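Ectoine dioxygenase (Sphingopyxis alaskensis, PDB 4MHR) catalyses the iron(II)- and 2-oxoglutarate-dependent hydroxylation of L-ectoine to 5-hydroxyectoine, a compatible solute that protects cells against extreme osmotic stress. Local coordinates at residues D129-Q135 with L269-S275; H159-P165 with N276-F282. Numbering follows the deposited sequence.

Interaction 1 of 2, residues D129-Q135 with L269-S275; sequences DEVYIHQ and LVYNAVS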
ATOM      1  N   ASP A 129       9.873   9.515 -11.204  1.00 25.28           N
ATOM      2  CA  ASP A 129      10.469   8.461 -12.030  1.00 26.59           C
ATOM      3  C   ASP A 129       9.354   7.738 -12.765  1.00 28.51           C
ATOM      4  O   ASP A 129       8.211   7.856 -12.417  1.00 27.12           O
ATOM      5  CB  ASP A 129      11.222   7.440 -11.133  1.00 30.48           C
ATOM      6  CG  ASP A 129      12.333   6.623 -11.890  1.00 33.13           C
ATOM      7  OD1 ASP A 129      12.448   6.819 -13.095  1.00 33.01           O
ATOM      8  OD2 ASP A 129      13.045   5.789 -11.266  1.00 29.26           O
ATOM      9  N   GLU A 130       9.689   7.005 -13.813  1.00 28.97           N
ATOM     10  CA  GLU A 130       8.829   5.905 -14.257  1.00 29.03           C
ATOM     11  C   GLU A 130       8.659   4.847 -13.142  1.00 25.00           C
ATOM     12  O   GLU A 130       9.557   4.640 -12.283  1.00 28.79           O
ATOM     13  CB  GLU A 130       9.457   5.256 -15.531  1.00 30.57           C
ATOM     14  CG  GLU A 130       9.581   6.247 -16.735  1.00 31.41           C
ATOM     15  CD  GLU A 130       8.296   6.971 -17.038  1.00 36.72           C
ATOM     16  OE1 GLU A 130       7.165   6.383 -16.927  1.00 36.95           O
ATOM     17  OE2 GLU A 130       8.388   8.190 -17.301  1.00 44.21           O
ATOM     18  N   VAL A 131       7.556   4.130 -13.172  1.00 27.28           N
ATOM     19  CA  VAL A 131       7.211   3.215 -12.055  1.00 26.83           C
ATOM     20  C   VAL A 131       6.793   1.838 -12.548  1.00 28.71           C
ATOM     21  O   VAL A 131       6.433   1.672 -13.708  1.00 25.26           O
ATOM     22  CB  VAL A 131       6.020   3.774 -11.242  1.00 24.79           C
ATOM     23  CG1 VAL A 131       6.416   5.031 -10.540  1.00 26.00           C
ATOM     24  CG2 VAL A 131       4.845   4.075 -12.137  1.00 24.10           C
ATOM     25  N   TYR A 132       6.813   0.868 -11.661  1.00 25.26           N
ATOM     26  CA  TYR A 132       6.283  -0.441 -11.983  1.00 26.02           C
ATOM     27  C   TYR A 132       5.604  -0.957 -10.716  1.00 27.18           C
ATOM     28  O   TYR A 132       5.712  -0.337  -9.617  1.00 25.10           O
ATOM     29  CB  TYR A 132       7.423  -1.361 -12.478  1.00 24.97           C
ATOM     30  CG  TYR A 132       8.338  -1.794 -11.360  1.00 24.98           C
ATOM     31  CD1 TYR A 132       9.339  -0.956 -10.878  1.00 25.40           C
ATOM     32  CD2 TYR A 132       8.176  -2.994 -10.758  1.00 24.58           C
ATOM     33  CE1 TYR A 132      10.133  -1.344  -9.857  1.00 26.49           C
ATOM     34  CE2 TYR A 132       8.997  -3.393  -9.687  1.00 25.35           C
ATOM     35  CZ  TYR A 132       9.963  -2.561  -9.268  1.00 28.25           C
ATOM     36  OH  TYR A 132      10.791  -2.875  -8.215  1.00 27.72           O
ATOM     37  N   ILE A 133       4.833  -2.029 -10.881  1.00 27.90           N
ATOM     38  CA  ILE A 133       4.080  -2.656  -9.787  1.00 29.56           C
ATOM     39  C   ILE A 133       4.961  -3.591  -9.012  1.00 29.99           C
ATOM     40  O   ILE A 133       5.346  -4.600  -9.532  1.00 28.19           O
ATOM     41  CB  ILE A 133       2.799  -3.374 -10.259  1.00 30.65           C
ATOM     42  CG1 ILE A 133       1.899  -2.381 -11.011  1.00 32.00           C
ATOM     43  CG2 ILE A 133       2.053  -3.966  -9.055  1.00 30.79           C
ATOM     44  CD1 ILE A 133       1.491  -1.167 -10.191  1.00 36.64           C
ATOM     45  N   HIS A 134       5.338  -3.216  -7.783  1.00 28.02           N
ATOM     46  CA  HIS A 134       6.172  -4.082  -6.927  1.00 29.17           C
ATOM     47  C   HIS A 134       5.317  -5.260  -6.383  1.00 26.98           C
ATOM     48  O   HIS A 134       5.788  -6.354  -6.191  1.00 26.43           O
ATOM     49  CB  HIS A 134       6.776  -3.247  -5.781  1.00 29.45           C
ATOM     50  CG  HIS A 134       7.288  -4.039  -4.613  1.00 30.49           C
ATOM     51  ND1 HIS A 134       8.517  -4.676  -4.604  1.00 32.85           N
ATOM     52  CD2 HIS A 134       6.766  -4.217  -3.373  1.00 34.23           C
ATOM     53  CE1 HIS A 134       8.725  -5.219  -3.416  1.00 32.55           C
ATOM     54  NE2 HIS A 134       7.676  -4.959  -2.651  1.00 37.01           N
ATOM     55  N   GLN A 135       4.060  -4.996  -6.099  1.00 25.96           N
ATOM     56  CA  GLN A 135       3.176  -5.978  -5.480  1.00 26.82           C
ATOM     57  C   GLN A 135       1.810  -5.435  -5.658  1.00 25.40           C
ATOM     58  O   GLN A 135       1.628  -4.215  -5.613  1.00 25.76           O
ATOM     59  CB  GLN A 135       3.458  -6.049  -3.985  1.00 33.44           C
ATOM     60  CG  GLN A 135       2.529  -6.988  -3.226  1.00 38.00           C
ATOM     61  CD  GLN A 135       2.729  -6.847  -1.736  1.00 40.82           C
ATOM     62  OE1 GLN A 135       1.959  -6.147  -1.033  1.00 40.45           O
ATOM     63  NE2 GLN A 135       3.795  -7.446  -1.248  1.00 39.94           N
ATOM     64  N   LEU A 269      -2.362  -1.430  -4.499  1.00 24.60           N
ATOM     65  CA  LEU A 269      -1.339  -1.372  -5.559  1.00 27.39           C
ATOM     66  C   LEU A 269      -0.070  -0.734  -5.021  1.00 27.17           C
ATOM     67  O   LEU A 269      -0.150   0.362  -4.490  1.00 25.69           O
ATOM     68  CB  LEU A 269      -1.881  -0.567  -6.720  1.00 26.87           C
ATOM     69  CG  LEU A 269      -3.192  -1.055  -7.343  1.00 30.84           C
ATOM     70  CD1 LEU A 269      -3.759  -0.077  -8.349  1.00 34.49           C
ATOM     71  CD2 LEU A 269      -2.936  -2.387  -8.048  1.00 38.96           C
ATOM     72  N   VAL A 270       1.070  -1.418  -5.106  1.00 24.12           N
ATOM     73  CA  VAL A 270       2.329  -0.849  -4.721  1.00 24.63           C
ATOM     74  C   VAL A 270       3.121  -0.439  -5.952  1.00 25.55           C
ATOM     75  O   VAL A 270       3.540  -1.282  -6.764  1.00 26.91           O
ATOM     76  CB  VAL A 270       3.161  -1.804  -3.841  1.00 26.57           C
ATOM     77  CG1 VAL A 270       4.469  -1.150  -3.397  1.00 26.69           C
ATOM     78  CG2 VAL A 270       2.350  -2.275  -2.625  1.00 28.88           C
ATOM     79  N   TYR A 271       3.390   0.864  -6.046  1.00 24.82           N
ATOM     80  CA  TYR A 271       4.200   1.451  -7.145  1.00 24.09           C
ATOM     81  C   TYR A 271       5.601   1.651  -6.622  1.00 23.54           C
ATOM     82  O   TYR A 271       5.808   2.208  -5.533  1.00 25.32           O
ATOM     83  CB  TYR A 271       3.571   2.774  -7.604  1.00 23.91           C
ATOM     84  CG  TYR A 271       2.225   2.691  -8.226  1.00 24.20           C
ATOM     85  CD1 TYR A 271       2.076   2.574  -9.628  1.00 26.00           C
ATOM     86  CD2 TYR A 271       1.073   2.700  -7.461  1.00 27.35           C
ATOM     87  CE1 TYR A 271       0.794   2.522 -10.219  1.00 27.37           C
ATOM     88  CE2 TYR A 271      -0.206   2.609  -8.051  1.00 26.19           C
ATOM     89  CZ  TYR A 271      -0.323   2.475  -9.423  1.00 27.08           C
ATOM     90  OH  TYR A 271      -1.558   2.413  -9.993  1.00 27.98           O
ATOM     91  N   ASN A 272       6.586   1.175  -7.350  1.00 25.69           N
ATOM     92  CA  ASN A 272       7.989   1.451  -7.067  1.00 25.04           C
ATOM     93  C   ASN A 272       8.665   2.205  -8.241  1.00 28.27           C
ATOM     94  O   ASN A 272       8.321   1.989  -9.364  1.00 25.70           O
ATOM     95  CB  ASN A 272       8.739   0.163  -6.753  1.00 26.12           C
ATOM     96  CG  ASN A 272      10.140   0.428  -6.136  1.00 26.60           C
ATOM     97  OD1 ASN A 272      10.398   1.444  -5.469  1.00 24.36           O
ATOM     98  ND2 ASN A 272      11.043  -0.535  -6.309  1.00 26.40           N
ATOM     99  N   ALA A 273       9.628   3.077  -7.963  1.00 24.99           N
ATOM    100  CA  ALA A 273      10.375   3.724  -9.027  1.00 23.68           C
ATOM    101  C   ALA A 273      11.221   2.637  -9.726  1.00 26.03           C
ATOM    102  O   ALA A 273      11.831   1.757  -9.053  1.00 25.32           O
ATOM    103  CB  ALA A 273      11.294   4.832  -8.455  1.00 24.75           C
ATOM    104  N   VAL A 274      11.268   2.681 -11.042  1.00 26.51           N
ATOM    105  CA  VAL A 274      12.151   1.707 -11.792  1.00 27.63           C
ATOM    106  C   VAL A 274      13.625   1.786 -11.380  1.00 30.56           C
ATOM    107  O   VAL A 274      14.265   0.764 -11.337  1.00 31.56           O
ATOM    108  CB  VAL A 274      11.989   1.795 -13.334  1.00 29.86           C
ATOM    109  CG1 VAL A 274      10.566   1.528 -13.789  1.00 27.64           C
ATOM    110  CG2 VAL A 274      12.419   3.184 -13.830  1.00 34.23           C
ATOM    111  N   SER A 275      14.124   2.967 -10.998  1.00 30.80           N
ATOM    112  CA  SER A 275      15.467   3.165 -10.454  1.00 35.32           C
ATOM    113  C   SER A 275      15.674   2.627  -9.001  1.00 35.88           C
ATOM    114  O   SER A 275      16.782   2.457  -8.546  1.00 33.60           O
ATOM    115  CB  SER A 275      15.876   4.673 -10.536  1.00 39.78           C
ATOM    116  OG  SER A 275      15.056   5.476  -9.709  1.00 51.57           O
TER
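Two neighbouring antiparallel strands of the large sheet of the cupin fold, 131-133 and 269-273, run edge to edge here with their axes 4.5 Å apart. On the face carrying Ile-133 and Tyr-271, the CD1 methyl of Ile-133 sits over the phenol ring, 4.0 Å from its centroid; helix 117-127 covers this ring. The other face bears Tyr-132, whose p rotamer leans the ring toward the partner strand, beside Asn-272 and Val-274; Asn-272 ND2 donates to Tyr-132 OH (3.0 Å), while its OD1 accepts from Asn-276 ND2. Val-270 CG1 fits against the imidazole of His-134 (3.8 Å to CD2), where the chain turns a corner. Tyr-132 N donates to Asn-272 O (3.0 Å) and Asn-272 N to Tyr-132 O (2.9 Å), a hydrogen-bonded antiparallel pair. Past the strand end, Asp-129 OD2 accepts from Ser-275 OG (2.6 Å) and N (3.0 Å). Apolar packing thus dominates the Tyr-271 face, whereas the Tyr-132 face adds a buried polar link and leads to the active site, where Gln-135 binds L-ectoine and Val-270 packs on Trp-158.

Interaction 2 of 2, residues H159-P165 with N276-F282; sequences HVEDGMP and NRLEKPF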
ATOM      1  N   HIS A 159      12.636  -3.769   2.384  1.00 25.33           N
ATOM      2  CA  HIS A 159      14.052  -3.590   2.412  1.00 31.05           C
ATOM      3  C   HIS A 159      14.748  -4.881   2.930  1.00 35.13           C
ATOM      4  O   HIS A 159      15.565  -5.485   2.224  1.00 30.94           O
ATOM      5  CB  HIS A 159      14.354  -2.435   3.333  1.00 31.00           C
ATOM      6  CG  HIS A 159      15.811  -2.146   3.482  1.00 31.59           C
ATOM      7  ND1 HIS A 159      16.570  -1.583   2.471  1.00 33.64           N
ATOM      8  CD2 HIS A 159      16.657  -2.379   4.506  1.00 30.05           C
ATOM      9  CE1 HIS A 159      17.812  -1.451   2.900  1.00 33.99           C
ATOM     10  NE2 HIS A 159      17.887  -1.912   4.135  1.00 30.70           N
ATOM     11  N   VAL A 160      14.391  -5.295   4.146  1.00 34.21           N
ATOM     12  CA  VAL A 160      15.051  -6.440   4.816  1.00 35.06           C
ATOM     13  C   VAL A 160      14.814  -7.722   4.040  1.00 38.35           C
ATOM     14  O   VAL A 160      15.767  -8.480   3.779  1.00 34.77           O
ATOM     15  CB  VAL A 160      14.614  -6.637   6.273  1.00 36.52           C
ATOM     16  CG1 VAL A 160      15.155  -7.984   6.834  1.00 41.40           C
ATOM     17  CG2 VAL A 160      15.127  -5.499   7.099  1.00 36.00           C
ATOM     18  N   GLU A 161      13.575  -7.953   3.620  1.00 34.56           N
ATOM     19  CA  GLU A 161      13.244  -9.192   2.927  1.00 35.19           C
ATOM     20  C   GLU A 161      13.277  -9.186   1.407  1.00 39.37           C
ATOM     21  O   GLU A 161      13.532 -10.211   0.814  1.00 34.92           O
ATOM     22  CB  GLU A 161      11.902  -9.756   3.431  1.00 38.92           C
ATOM     23  CG  GLU A 161      11.816  -9.842   4.957  1.00 39.41           C
ATOM     24  CD  GLU A 161      10.536 -10.502   5.477  1.00 45.02           C
ATOM     25  OE1 GLU A 161       9.928 -11.276   4.743  1.00 49.43           O
ATOM     26  OE2 GLU A 161      10.147 -10.250   6.632  1.00 43.40           O
ATOM     27  N   ASP A 162      13.030  -8.061   0.739  1.00 33.34           N
ATOM     28  CA  ASP A 162      12.958  -8.097  -0.696  1.00 30.13           C
ATOM     29  C   ASP A 162      14.160  -7.403  -1.361  1.00 29.91           C
ATOM     30  O   ASP A 162      14.333  -7.495  -2.585  1.00 37.50           O
ATOM     31  CB  ASP A 162      11.668  -7.478  -1.247  1.00 30.56           C
ATOM     32  CG  ASP A 162      10.430  -8.125  -0.745  1.00 40.63           C
ATOM     33  OD1 ASP A 162      10.404  -9.385  -0.688  1.00 40.27           O
ATOM     34  OD2 ASP A 162       9.432  -7.363  -0.414  1.00 40.78           O
ATOM     35  N   GLY A 163      14.967  -6.727  -0.564  1.00 31.84           N
ATOM     36  CA  GLY A 163      16.131  -5.961  -1.054  1.00 32.83           C
ATOM     37  C   GLY A 163      15.836  -4.584  -1.616  1.00 34.36           C
ATOM     38  O   GLY A 163      16.653  -4.048  -2.393  1.00 31.04           O
ATOM     39  N   MET A 164      14.705  -3.960  -1.209  1.00 29.24           N
ATOM     40  CA  MET A 164      14.374  -2.630  -1.774  1.00 29.24           C
ATOM     41  C   MET A 164      15.285  -1.697  -1.087  1.00 25.93           C
ATOM     42  O   MET A 164      15.217  -1.575   0.126  1.00 28.64           O
ATOM     43  CB  MET A 164      12.873  -2.255  -1.610  1.00 29.50           C
ATOM     44  CG  MET A 164      12.531  -0.865  -1.994  1.00 28.62           C
ATOM     45  SD  MET A 164      10.810  -0.392  -1.664  1.00 26.70           S
ATOM     46  CE  MET A 164       9.849  -1.487  -2.671  1.00 29.60           C
ATOM     47  N   PRO A 165      16.140  -0.978  -1.863  1.00 28.80           N
ATOM     48  CA  PRO A 165      17.192  -0.203  -1.190  1.00 31.92           C
ATOM     49  C   PRO A 165      16.773   1.070  -0.536  1.00 28.93           C
ATOM     50  O   PRO A 165      17.298   1.379   0.528  1.00 33.01           O
ATOM     51  CB  PRO A 165      18.206   0.136  -2.311  1.00 33.62           C
ATOM     52  CG  PRO A 165      17.503  -0.111  -3.590  1.00 31.83           C
ATOM     53  CD  PRO A 165      16.277  -0.976  -3.329  1.00 31.26           C
ATOM     54  N   ASN A 276      14.618   2.294  -8.288  1.00 33.82           N
ATOM     55  CA  ASN A 276      14.744   1.700  -6.942  1.00 30.07           C
ATOM     56  C   ASN A 276      14.545   0.186  -6.974  1.00 35.23           C
ATOM     57  O   ASN A 276      13.917  -0.388  -6.096  1.00 29.34           O
ATOM     58  CB  ASN A 276      13.655   2.340  -6.086  1.00 26.11           C
ATOM     59  CG  ASN A 276      13.833   2.073  -4.610  1.00 27.22           C
ATOM     60  OD1 ASN A 276      14.939   2.014  -4.099  1.00 26.66           O
ATOM     61  ND2 ASN A 276      12.715   1.922  -3.900  1.00 29.24           N
ATOM     62  N   ARG A 277      14.983  -0.460  -8.054  1.00 46.76           N
ATOM     63  CA  ARG A 277      14.660  -1.870  -8.305  1.00 50.22           C
ATOM     64  C   ARG A 277      15.374  -2.726  -7.256  1.00 39.26           C
ATOM     65  O   ARG A 277      16.361  -2.346  -6.702  1.00 39.46           O
ATOM     66  CB  ARG A 277      15.023  -2.309  -9.740  1.00 56.74           C
ATOM     67  CG  ARG A 277      16.448  -2.815  -9.873  1.00 67.88           C
ATOM     68  CD  ARG A 277      17.029  -2.712 -11.289  1.00 87.09           C
ATOM     69  NE  ARG A 277      17.704  -3.952 -11.697  1.00 94.65           N
ATOM     70  CZ  ARG A 277      18.733  -4.523 -11.061  1.00 96.37           C
ATOM     71  NH1 ARG A 277      19.259  -3.990  -9.958  1.00 97.82           N
ATOM     72  NH2 ARG A 277      19.241  -5.655 -11.530  1.00 95.36           N
ATOM     73  N   LEU A 278      14.830  -3.899  -6.990  1.00 43.87           N
ATOM     74  CA  LEU A 278      15.239  -4.674  -5.850  1.00 42.18           C
ATOM     75  C   LEU A 278      16.694  -5.198  -6.010  1.00 51.36           C
ATOM     76  O   LEU A 278      17.133  -5.551  -7.109  1.00 50.14           O
ATOM     77  CB  LEU A 278      14.274  -5.817  -5.710  1.00 43.23           C
ATOM     78  CG  LEU A 278      13.067  -5.735  -4.803  1.00 46.70           C
ATOM     79  CD1 LEU A 278      12.541  -4.331  -4.556  1.00 46.71           C
ATOM     80  CD2 LEU A 278      12.020  -6.713  -5.300  1.00 43.50           C
ATOM     81  N   GLU A 279      17.424  -5.228  -4.902  1.00 54.89           N
ATOM     82  CA  GLU A 279      18.719  -5.950  -4.795  1.00 51.62           C
ATOM     83  C   GLU A 279      18.555  -7.259  -4.017  1.00 53.71           C
ATOM     84  O   GLU A 279      17.422  -7.713  -3.762  1.00 50.33           O
ATOM     85  CB  GLU A 279      19.684  -5.058  -4.041  1.00 52.88           C
ATOM     86  CG  GLU A 279      19.399  -3.612  -4.312  1.00 57.79           C
ATOM     87  CD  GLU A 279      20.628  -2.817  -4.581  1.00 59.99           C
ATOM     88  OE1 GLU A 279      21.278  -2.391  -3.603  1.00 70.50           O
ATOM     89  OE2 GLU A 279      20.906  -2.606  -5.781  1.00 64.87           O
ATOM     90  N   LYS A 280      19.683  -7.878  -3.644  1.00 56.26           N
ATOM     91  CA  LYS A 280      19.677  -8.965  -2.652  1.00 61.90           C
ATOM     92  C   LYS A 280      19.004  -8.424  -1.362  1.00 53.97           C
ATOM     93  O   LYS A 280      19.220  -7.273  -1.009  1.00 53.55           O
ATOM     94  CB  LYS A 280      21.112  -9.448  -2.275  1.00 63.11           C
ATOM     95  CG  LYS A 280      22.150  -9.489  -3.398  1.00 72.81           C
ATOM     96  CD  LYS A 280      21.773 -10.439  -4.527  1.00 72.41           C
ATOM     97  CE  LYS A 280      22.999 -11.204  -5.004  1.00 73.02           C
ATOM     98  NZ  LYS A 280      23.386 -12.259  -4.022  1.00 74.09           N
ATOM     99  N   PRO A 281      18.186  -9.238  -0.682  1.00 54.54           N
ATOM    100  CA  PRO A 281      17.597  -8.861   0.652  1.00 51.28           C
ATOM    101  C   PRO A 281      18.632  -8.308   1.669  1.00 57.77           C
ATOM    102  O   PRO A 281      19.739  -8.890   1.799  1.00 52.16           O
ATOM    103  CB  PRO A 281      17.036 -10.199   1.175  1.00 54.96           C
ATOM    104  CG  PRO A 281      17.024 -11.156  -0.004  1.00 56.25           C
ATOM    105  CD  PRO A 281      17.545 -10.456  -1.241  1.00 55.76           C
ATOM    106  N   PHE A 282      18.301  -7.234   2.404  1.00 47.87           N
ATOM    107  CA  PHE A 282      19.230  -6.718   3.426  1.00 51.32           C
ATOM    108  C   PHE A 282      19.061  -7.483   4.793  1.00 56.48           C
ATOM    109  O   PHE A 282      18.791  -6.887   5.850  1.00 53.79           O
ATOM    110  CB  PHE A 282      19.092  -5.173   3.561  1.00 47.70           C
ATOM    111  CG  PHE A 282      19.473  -4.377   2.286  1.00 50.29           C
ATOM    112  CD1 PHE A 282      20.732  -3.753   2.165  1.00 46.87           C
ATOM    113  CD2 PHE A 282      18.564  -4.204   1.243  1.00 44.09           C
ATOM    114  CE1 PHE A 282      21.060  -2.990   1.025  1.00 51.23           C
ATOM    115  CE2 PHE A 282      18.885  -3.437   0.106  1.00 49.01           C
ATOM    116  CZ  PHE A 282      20.130  -2.832  -0.014  1.00 47.84           C
TER
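Backbone hydrogen bonds join the end of helix 154-162 to the irregular segment 276-282 at two points: Phe-282 N donates to His-159 O (3.3 Å) and Glu-279 N to Gly-163 O (2.9 Å). Gly-163 itself, with positive phi as the chain leaves the helix, lies so close to the other segment that a CB would stand about 2.0 Å from Glu-279 O; instead its CA makes a CH···O contact with that oxygen at 3.5 Å. The aromatic contribution is an offset stack of the His-159 and Phe-282 rings, centroids 4.1 Å apart and planes at 11°. His-159 ND1 bonds to Met-164 O (2.7 Å), tying the imidazole to its own segment, while NE2 is held by Asp-11. Apolar contacts complete the set: Met-164 CB meets Leu-278 CD1 at 3.6 Å, and Pro-165 CB lies 4.2 Å from Phe-282 CZ. The contact therefore clasps the loop after strand 264-273 to the C-terminal end of helix 154-162, with Met-164 and Leu-278 also touching His-134 of strand 131-141.

The segments of interactions 1 and 2 alternate along the chain, and 276-282 follows directly on 269-275; their centres lie 13 Å apart. They meet around His-134, whose NE2 is 3.7 Å from Asp-162 OD2 and whose ND1 is 4.0 Å from Met-164 CE, a methyl that also packs 3.9 Å from Asn-272 ND2. Both contacts border the active site. Interaction 1 holds Gln-135, which binds L-ectoine, and the side chain of Val-270 lies about 3 Å from that of Trp-158, important for ectoine stabilization, and about 6 Å from that of the iron ligand Asp-154. In interaction 2, Asp-162, on the same helix as Trp-158, comes within about 6 Å of Gln-135, side chain to side chain.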